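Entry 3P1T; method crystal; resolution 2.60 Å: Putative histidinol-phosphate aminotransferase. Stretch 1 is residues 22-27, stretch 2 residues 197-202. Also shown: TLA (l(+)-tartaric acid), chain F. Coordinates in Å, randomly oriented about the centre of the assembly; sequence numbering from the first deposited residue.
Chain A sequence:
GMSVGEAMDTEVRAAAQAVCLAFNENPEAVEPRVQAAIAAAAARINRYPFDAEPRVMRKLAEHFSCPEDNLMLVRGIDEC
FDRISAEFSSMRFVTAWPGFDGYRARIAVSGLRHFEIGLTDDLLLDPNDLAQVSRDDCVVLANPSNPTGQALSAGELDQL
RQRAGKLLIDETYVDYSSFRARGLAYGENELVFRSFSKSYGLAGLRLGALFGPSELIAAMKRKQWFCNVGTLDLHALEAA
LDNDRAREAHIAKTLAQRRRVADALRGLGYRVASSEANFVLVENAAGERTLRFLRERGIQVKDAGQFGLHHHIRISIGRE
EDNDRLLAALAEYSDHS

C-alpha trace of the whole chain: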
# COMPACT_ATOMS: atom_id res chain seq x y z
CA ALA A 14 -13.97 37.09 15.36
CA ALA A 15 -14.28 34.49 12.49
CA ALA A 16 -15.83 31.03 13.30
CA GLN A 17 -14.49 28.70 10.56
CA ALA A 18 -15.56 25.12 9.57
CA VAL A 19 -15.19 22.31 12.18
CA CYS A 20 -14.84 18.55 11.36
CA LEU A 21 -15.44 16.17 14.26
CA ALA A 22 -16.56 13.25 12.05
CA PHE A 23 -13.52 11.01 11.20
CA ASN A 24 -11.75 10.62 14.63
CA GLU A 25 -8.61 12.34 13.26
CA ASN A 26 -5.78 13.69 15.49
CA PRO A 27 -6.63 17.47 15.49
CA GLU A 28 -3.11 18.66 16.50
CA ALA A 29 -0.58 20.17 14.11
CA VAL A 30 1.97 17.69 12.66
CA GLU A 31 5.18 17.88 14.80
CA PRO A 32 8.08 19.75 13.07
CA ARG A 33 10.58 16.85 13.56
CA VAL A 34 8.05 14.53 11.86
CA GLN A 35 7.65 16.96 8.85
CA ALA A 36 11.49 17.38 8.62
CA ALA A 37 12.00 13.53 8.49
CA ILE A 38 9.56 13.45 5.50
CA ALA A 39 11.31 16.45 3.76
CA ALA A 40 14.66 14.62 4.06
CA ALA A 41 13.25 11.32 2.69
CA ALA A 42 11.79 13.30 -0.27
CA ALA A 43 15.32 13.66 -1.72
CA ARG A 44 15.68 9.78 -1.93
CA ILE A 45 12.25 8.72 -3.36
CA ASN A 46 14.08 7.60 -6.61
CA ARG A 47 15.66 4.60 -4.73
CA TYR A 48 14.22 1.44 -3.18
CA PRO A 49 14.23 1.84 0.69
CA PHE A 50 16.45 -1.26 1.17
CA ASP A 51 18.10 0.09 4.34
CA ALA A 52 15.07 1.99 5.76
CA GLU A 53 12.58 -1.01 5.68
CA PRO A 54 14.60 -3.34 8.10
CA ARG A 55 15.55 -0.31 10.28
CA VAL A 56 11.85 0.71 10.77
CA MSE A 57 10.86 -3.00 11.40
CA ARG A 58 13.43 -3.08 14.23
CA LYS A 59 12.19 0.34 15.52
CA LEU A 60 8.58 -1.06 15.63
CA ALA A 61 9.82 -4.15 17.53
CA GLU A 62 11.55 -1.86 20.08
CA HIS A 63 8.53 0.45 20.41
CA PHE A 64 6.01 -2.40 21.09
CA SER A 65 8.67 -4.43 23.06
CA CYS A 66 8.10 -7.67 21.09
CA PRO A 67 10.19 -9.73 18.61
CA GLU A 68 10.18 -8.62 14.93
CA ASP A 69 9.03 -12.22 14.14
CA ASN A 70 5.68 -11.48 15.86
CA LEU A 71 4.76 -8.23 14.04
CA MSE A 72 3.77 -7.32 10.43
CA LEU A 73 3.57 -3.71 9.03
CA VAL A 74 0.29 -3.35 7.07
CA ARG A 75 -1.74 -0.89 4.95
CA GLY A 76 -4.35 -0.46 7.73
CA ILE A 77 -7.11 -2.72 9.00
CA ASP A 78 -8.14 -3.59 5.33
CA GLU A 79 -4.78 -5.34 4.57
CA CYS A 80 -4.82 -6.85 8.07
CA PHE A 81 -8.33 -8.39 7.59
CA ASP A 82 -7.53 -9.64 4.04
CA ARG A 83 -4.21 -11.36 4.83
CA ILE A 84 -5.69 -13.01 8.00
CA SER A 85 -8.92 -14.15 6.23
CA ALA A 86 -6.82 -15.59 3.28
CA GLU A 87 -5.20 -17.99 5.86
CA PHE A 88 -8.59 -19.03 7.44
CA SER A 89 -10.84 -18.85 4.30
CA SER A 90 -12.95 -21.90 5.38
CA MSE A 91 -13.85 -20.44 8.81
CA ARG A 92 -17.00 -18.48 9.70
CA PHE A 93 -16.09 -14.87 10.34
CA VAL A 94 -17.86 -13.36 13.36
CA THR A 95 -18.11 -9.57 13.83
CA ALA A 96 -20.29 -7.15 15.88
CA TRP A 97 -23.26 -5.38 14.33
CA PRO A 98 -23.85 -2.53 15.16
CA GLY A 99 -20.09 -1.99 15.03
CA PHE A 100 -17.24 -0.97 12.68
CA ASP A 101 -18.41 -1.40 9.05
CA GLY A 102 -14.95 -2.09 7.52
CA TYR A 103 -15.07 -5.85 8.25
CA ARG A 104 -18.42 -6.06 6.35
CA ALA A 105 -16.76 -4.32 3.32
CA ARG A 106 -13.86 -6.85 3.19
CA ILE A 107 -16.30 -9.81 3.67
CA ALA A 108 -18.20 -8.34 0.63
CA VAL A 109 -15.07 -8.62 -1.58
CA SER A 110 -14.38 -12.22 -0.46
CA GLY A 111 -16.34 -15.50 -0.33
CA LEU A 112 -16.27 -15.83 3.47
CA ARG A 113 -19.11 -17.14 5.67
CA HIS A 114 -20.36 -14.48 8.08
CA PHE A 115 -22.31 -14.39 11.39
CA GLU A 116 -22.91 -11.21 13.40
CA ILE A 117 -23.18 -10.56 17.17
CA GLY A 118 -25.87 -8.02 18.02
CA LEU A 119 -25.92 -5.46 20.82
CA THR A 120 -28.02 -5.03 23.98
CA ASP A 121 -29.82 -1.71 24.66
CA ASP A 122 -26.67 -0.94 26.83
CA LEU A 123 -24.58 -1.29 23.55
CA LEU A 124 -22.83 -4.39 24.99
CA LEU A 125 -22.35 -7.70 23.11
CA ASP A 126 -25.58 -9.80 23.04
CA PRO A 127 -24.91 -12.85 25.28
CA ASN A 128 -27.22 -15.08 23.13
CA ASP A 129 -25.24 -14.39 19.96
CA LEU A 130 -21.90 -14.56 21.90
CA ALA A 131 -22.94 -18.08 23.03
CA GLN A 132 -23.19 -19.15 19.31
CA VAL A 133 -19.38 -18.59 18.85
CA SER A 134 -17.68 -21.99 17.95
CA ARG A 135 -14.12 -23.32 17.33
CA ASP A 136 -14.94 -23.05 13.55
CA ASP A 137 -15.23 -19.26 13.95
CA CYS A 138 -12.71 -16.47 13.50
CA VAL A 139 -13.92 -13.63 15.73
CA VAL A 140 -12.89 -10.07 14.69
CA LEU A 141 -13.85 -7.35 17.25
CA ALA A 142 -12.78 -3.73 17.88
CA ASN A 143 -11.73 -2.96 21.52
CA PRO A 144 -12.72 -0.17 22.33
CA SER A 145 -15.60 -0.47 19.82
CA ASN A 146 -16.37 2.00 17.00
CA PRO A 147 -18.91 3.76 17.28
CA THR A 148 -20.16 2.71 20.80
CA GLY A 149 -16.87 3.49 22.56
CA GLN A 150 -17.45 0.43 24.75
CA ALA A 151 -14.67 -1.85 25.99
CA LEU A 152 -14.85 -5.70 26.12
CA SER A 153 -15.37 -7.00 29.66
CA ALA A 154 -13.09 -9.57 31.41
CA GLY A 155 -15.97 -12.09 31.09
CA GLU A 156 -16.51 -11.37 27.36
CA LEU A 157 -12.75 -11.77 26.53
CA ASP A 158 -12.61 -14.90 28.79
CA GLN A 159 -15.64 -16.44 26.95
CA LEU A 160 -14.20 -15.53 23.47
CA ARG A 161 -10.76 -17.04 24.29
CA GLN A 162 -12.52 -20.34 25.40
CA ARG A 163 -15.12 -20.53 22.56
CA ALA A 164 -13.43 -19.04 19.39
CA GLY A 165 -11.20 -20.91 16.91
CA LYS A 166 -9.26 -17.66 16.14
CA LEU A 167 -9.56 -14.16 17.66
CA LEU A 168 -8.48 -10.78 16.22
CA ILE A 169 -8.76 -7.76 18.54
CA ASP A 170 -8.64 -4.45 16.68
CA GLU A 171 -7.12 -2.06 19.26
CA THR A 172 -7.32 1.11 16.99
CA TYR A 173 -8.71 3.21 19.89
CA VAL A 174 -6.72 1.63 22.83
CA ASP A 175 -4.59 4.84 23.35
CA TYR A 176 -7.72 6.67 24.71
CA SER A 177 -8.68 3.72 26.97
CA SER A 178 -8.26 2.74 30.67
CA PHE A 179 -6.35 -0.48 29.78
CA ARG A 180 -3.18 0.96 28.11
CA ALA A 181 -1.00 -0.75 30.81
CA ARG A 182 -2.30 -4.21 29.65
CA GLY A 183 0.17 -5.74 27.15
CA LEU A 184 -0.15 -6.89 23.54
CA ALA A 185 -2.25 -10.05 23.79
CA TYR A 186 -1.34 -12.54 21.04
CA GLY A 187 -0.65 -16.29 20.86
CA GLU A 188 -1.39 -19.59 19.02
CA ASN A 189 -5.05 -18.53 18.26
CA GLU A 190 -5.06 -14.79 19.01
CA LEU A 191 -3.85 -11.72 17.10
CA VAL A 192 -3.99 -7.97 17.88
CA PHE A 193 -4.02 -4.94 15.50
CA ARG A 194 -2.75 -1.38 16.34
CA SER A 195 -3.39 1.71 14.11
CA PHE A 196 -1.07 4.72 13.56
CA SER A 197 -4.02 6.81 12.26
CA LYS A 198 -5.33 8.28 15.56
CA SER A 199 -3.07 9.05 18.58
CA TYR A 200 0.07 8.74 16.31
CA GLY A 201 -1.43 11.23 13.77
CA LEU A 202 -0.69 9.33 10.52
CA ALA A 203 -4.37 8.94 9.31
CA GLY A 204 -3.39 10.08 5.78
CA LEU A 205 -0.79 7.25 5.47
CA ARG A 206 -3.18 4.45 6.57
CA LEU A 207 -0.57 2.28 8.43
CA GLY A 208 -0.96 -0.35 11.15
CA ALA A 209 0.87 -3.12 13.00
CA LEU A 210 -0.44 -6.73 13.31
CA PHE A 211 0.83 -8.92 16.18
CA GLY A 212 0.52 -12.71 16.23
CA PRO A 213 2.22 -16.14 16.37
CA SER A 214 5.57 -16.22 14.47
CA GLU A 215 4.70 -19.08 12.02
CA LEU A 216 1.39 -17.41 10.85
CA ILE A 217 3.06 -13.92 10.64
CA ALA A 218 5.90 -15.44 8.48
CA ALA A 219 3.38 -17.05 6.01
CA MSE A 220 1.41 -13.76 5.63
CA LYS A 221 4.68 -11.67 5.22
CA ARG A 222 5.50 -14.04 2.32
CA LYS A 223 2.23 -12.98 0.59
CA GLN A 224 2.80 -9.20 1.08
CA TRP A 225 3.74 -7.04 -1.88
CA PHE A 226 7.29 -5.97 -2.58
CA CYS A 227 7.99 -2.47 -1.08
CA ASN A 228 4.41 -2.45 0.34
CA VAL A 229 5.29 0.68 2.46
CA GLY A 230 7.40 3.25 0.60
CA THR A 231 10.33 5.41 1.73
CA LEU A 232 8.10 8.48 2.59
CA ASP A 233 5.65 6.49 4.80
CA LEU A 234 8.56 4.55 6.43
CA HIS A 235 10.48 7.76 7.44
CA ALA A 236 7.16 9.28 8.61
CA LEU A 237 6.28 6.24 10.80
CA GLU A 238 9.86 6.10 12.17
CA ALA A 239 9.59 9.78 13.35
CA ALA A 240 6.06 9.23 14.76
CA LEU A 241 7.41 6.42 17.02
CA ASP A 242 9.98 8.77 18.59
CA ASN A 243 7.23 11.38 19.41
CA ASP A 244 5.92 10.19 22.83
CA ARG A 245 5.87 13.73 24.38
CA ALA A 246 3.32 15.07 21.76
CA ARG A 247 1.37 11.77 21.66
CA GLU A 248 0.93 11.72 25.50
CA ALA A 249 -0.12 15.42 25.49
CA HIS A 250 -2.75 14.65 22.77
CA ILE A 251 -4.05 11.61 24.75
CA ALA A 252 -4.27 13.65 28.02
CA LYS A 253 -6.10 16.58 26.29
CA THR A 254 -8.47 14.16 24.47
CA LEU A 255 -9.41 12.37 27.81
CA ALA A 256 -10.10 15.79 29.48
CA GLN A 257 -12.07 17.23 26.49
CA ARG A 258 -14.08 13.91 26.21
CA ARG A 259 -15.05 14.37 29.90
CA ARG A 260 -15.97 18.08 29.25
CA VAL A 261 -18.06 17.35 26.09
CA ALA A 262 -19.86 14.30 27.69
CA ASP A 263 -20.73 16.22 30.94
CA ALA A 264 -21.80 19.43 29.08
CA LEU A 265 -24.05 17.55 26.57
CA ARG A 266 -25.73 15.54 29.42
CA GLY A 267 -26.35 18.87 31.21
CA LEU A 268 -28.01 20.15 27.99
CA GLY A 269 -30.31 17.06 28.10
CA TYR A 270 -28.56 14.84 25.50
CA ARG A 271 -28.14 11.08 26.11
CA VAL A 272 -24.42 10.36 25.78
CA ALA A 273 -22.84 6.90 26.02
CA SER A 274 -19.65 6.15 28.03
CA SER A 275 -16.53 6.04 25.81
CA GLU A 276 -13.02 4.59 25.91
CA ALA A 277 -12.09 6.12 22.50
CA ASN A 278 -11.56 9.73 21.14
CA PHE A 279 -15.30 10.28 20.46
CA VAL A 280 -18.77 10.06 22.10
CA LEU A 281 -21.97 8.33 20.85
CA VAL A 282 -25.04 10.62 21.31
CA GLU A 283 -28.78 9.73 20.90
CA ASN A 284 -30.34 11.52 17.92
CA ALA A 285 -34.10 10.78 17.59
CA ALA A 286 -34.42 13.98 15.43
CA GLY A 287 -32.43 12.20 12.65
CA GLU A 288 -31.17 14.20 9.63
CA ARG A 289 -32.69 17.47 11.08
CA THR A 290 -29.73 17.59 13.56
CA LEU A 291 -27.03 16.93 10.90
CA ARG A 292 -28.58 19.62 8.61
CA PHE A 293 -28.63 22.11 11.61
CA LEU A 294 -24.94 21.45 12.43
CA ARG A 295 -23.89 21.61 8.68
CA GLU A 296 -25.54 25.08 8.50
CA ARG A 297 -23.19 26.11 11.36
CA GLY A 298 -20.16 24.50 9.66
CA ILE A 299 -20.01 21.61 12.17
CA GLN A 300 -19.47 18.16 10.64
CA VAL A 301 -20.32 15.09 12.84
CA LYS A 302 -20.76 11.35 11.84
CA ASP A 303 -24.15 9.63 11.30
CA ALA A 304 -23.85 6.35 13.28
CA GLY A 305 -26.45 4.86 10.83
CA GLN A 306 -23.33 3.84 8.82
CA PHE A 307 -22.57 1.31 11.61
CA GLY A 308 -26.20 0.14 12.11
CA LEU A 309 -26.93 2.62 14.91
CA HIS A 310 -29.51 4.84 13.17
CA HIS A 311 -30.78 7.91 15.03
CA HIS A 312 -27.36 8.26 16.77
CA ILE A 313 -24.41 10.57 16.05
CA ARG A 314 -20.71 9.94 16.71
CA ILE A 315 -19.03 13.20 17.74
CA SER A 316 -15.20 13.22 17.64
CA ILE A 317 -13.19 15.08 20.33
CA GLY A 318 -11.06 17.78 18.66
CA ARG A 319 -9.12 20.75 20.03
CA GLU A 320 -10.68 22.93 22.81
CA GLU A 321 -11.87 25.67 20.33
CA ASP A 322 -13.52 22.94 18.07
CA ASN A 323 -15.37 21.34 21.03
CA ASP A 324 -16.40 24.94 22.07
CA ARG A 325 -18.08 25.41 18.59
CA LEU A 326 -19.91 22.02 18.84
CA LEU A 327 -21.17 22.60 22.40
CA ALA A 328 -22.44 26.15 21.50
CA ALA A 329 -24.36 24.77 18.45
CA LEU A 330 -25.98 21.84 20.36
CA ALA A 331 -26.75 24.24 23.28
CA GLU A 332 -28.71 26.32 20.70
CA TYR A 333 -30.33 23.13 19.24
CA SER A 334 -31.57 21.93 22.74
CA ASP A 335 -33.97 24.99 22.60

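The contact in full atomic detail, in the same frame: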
# COMPACT_ATOMS: atom_id res chain seq x y z
N ALA A 22 -15.84 14.39 12.63
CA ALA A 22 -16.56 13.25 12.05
C ALA A 22 -15.69 12.02 11.75
O ALA A 22 -16.27 10.94 11.58
CB ALA A 22 -17.23 13.70 10.76
N PHE A 23 -14.34 12.16 11.62
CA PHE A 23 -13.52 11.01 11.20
C PHE A 23 -12.49 10.56 12.24
O PHE A 23 -11.63 9.74 11.90
CB PHE A 23 -12.78 11.31 9.89
CG PHE A 23 -13.73 11.63 8.78
CD1 PHE A 23 -14.52 10.64 8.22
CD2 PHE A 23 -13.89 12.93 8.33
CE1 PHE A 23 -15.46 10.94 7.23
CE2 PHE A 23 -14.81 13.23 7.32
CZ PHE A 23 -15.59 12.23 6.78
N ASN A 24 -12.61 11.02 13.50
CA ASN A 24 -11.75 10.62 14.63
C ASN A 24 -10.27 10.89 14.33
O ASN A 24 -9.40 10.13 14.76
CB ASN A 24 -11.95 9.11 14.97
CG ASN A 24 -13.34 8.75 15.41
OD1 ASN A 24 -14.08 9.55 16.00
ND2 ASN A 24 -13.71 7.51 15.17
N GLU A 25 -9.99 11.99 13.60
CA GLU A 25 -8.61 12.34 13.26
C GLU A 25 -7.92 13.03 14.44
O GLU A 25 -8.59 13.60 15.32
CB GLU A 25 -8.59 13.26 12.02
CG GLU A 25 -9.08 12.61 10.73
CD GLU A 25 -9.59 13.57 9.66
OE1 GLU A 25 -10.32 14.52 10.02
OE2 GLU A 25 -9.32 13.32 8.47
N ASN A 26 -6.57 12.97 14.48
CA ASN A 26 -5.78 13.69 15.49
C ASN A 26 -5.86 15.17 15.09
O ASN A 26 -5.50 15.48 13.95
CB ASN A 26 -4.35 13.15 15.58
CG ASN A 26 -3.48 13.83 16.60
OD1 ASN A 26 -3.46 15.05 16.73
ND2 ASN A 26 -2.67 13.05 17.28
N PRO A 27 -6.41 16.08 15.94
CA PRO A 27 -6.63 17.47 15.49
C PRO A 27 -5.41 18.38 15.61
O PRO A 27 -5.46 19.52 15.12
CB PRO A 27 -7.73 17.95 16.43
CG PRO A 27 -7.47 17.23 17.69
CD PRO A 27 -6.96 15.88 17.30
N SER A 197 -3.15 5.78 12.81
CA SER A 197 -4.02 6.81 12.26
C SER A 197 -4.57 7.81 13.30
O SER A 197 -4.88 8.96 12.94
CB SER A 197 -5.21 6.17 11.54
OG SER A 197 -4.83 5.51 10.34
N LYS A 198 -4.69 7.40 14.58
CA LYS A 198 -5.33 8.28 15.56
C LYS A 198 -4.28 8.98 16.41
O LYS A 198 -3.70 9.95 15.94
CB LYS A 198 -6.35 7.50 16.43
CG LYS A 198 -7.29 6.55 15.66
CD LYS A 198 -8.06 7.20 14.50
CE LYS A 198 -8.86 6.19 13.73
NZ LYS A 198 -9.34 6.77 12.45
N SER A 199 -4.03 8.50 17.63
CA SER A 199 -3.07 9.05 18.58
C SER A 199 -1.71 9.38 17.95
O SER A 199 -1.11 10.38 18.36
CB SER A 199 -2.86 8.05 19.71
OG SER A 199 -2.83 6.72 19.21
N TYR A 200 -1.23 8.56 16.97
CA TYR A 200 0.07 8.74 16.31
C TYR A 200 0.02 9.80 15.19
O TYR A 200 1.07 10.24 14.73
CB TYR A 200 0.58 7.41 15.74
CG TYR A 200 1.06 6.45 16.81
CD1 TYR A 200 0.17 5.59 17.45
CD2 TYR A 200 2.41 6.37 17.16
CE1 TYR A 200 0.61 4.68 18.42
CE2 TYR A 200 2.86 5.47 18.13
CZ TYR A 200 1.96 4.63 18.76
OH TYR A 200 2.39 3.73 19.71
N GLY A 201 -1.19 10.20 14.78
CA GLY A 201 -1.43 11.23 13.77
C GLY A 201 -1.00 10.95 12.33
O GLY A 201 -0.70 11.89 11.59
N LEU A 202 -1.04 9.68 11.90
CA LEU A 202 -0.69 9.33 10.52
C LEU A 202 -1.91 8.82 9.72
O LEU A 202 -1.74 7.97 8.85
CB LEU A 202 0.43 8.28 10.50
CG LEU A 202 1.71 8.56 11.30
CD1 LEU A 202 2.69 7.45 11.10
CD2 LEU A 202 2.34 9.86 10.89
O1 TLA F . -10.31 3.96 11.53
C1 TLA F . -11.51 4.17 11.64
C2 TLA F . -12.46 4.66 10.40
O2 TLA F . -12.17 4.50 8.85
C3 TLA F . -12.76 6.25 10.75
O3 TLA F . -11.90 7.41 10.12
C4 TLA F . -14.39 6.41 10.84
O4 TLA F . -14.73 7.47 10.06
O41 TLA F . -15.27 5.49 11.64

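Ala22, at the start of the first stretch, lies out of reach of the second, and the contact begins at the backbone of Phe23. Phe23 O is 3.8 Å from Lys198 NZ, too long to count as a hydrogen bond. The two are instead linked through the bound tartaric acid, probably a guest from the crystallisation liquor: its O3 donates to Phe23 O at 2.9 Å, and Lys198 NZ donates to its O1 at 3.1 Å. The Phe23 ring leads away from the second stretch, with the tartrate O4 at its edge, near the ring plane.

Asn24 has positive backbone angles (57/35), and its carbonyl lies against the lysine chain, Asn24 O to Lys198 CD being 3.2 Å. This is a close packing contact with a methylene carbon. The side chains approach less closely, at 4.3 Å from Asn24 CB to Lys198 NZ, and the Asn24 amide finds its hydrogen-bond partners elsewhere in the structure. The CA-to-CB bond of Lys198 points sideways, yet the end of its chain comes nearer the first stretch; chi1 and chi2, both m, place CD, the atom closest to Asn24 O, and chi3 and chi4, both t, extend the chain from there to NZ.

The CA-to-CB bond of Glu25 points away, and the residue makes no contact within 4.5 Å. The CA-to-CB bond of Asn26 points toward the second stretch, which covers 69 Å² of the residue, the largest share of any residue here. It meets a type I turn running from Lys198 to Gly201, closed by Gly201 N donating to Lys198 O at 2.8 Å. Lys198 O, the same acceptor, is also 3.3 Å from Asn26 CB. With chi1 at t, Asn26 ND2 donates to Ser199 O at 3.3 Å, but the N-H...O angle of 124° makes this hydrogen bond weak. Asn26 CB also packs 3.9 Å from Gly201 CA, where the positive phi of 67° by itself favours glycine. Pro27 then passes out of reach.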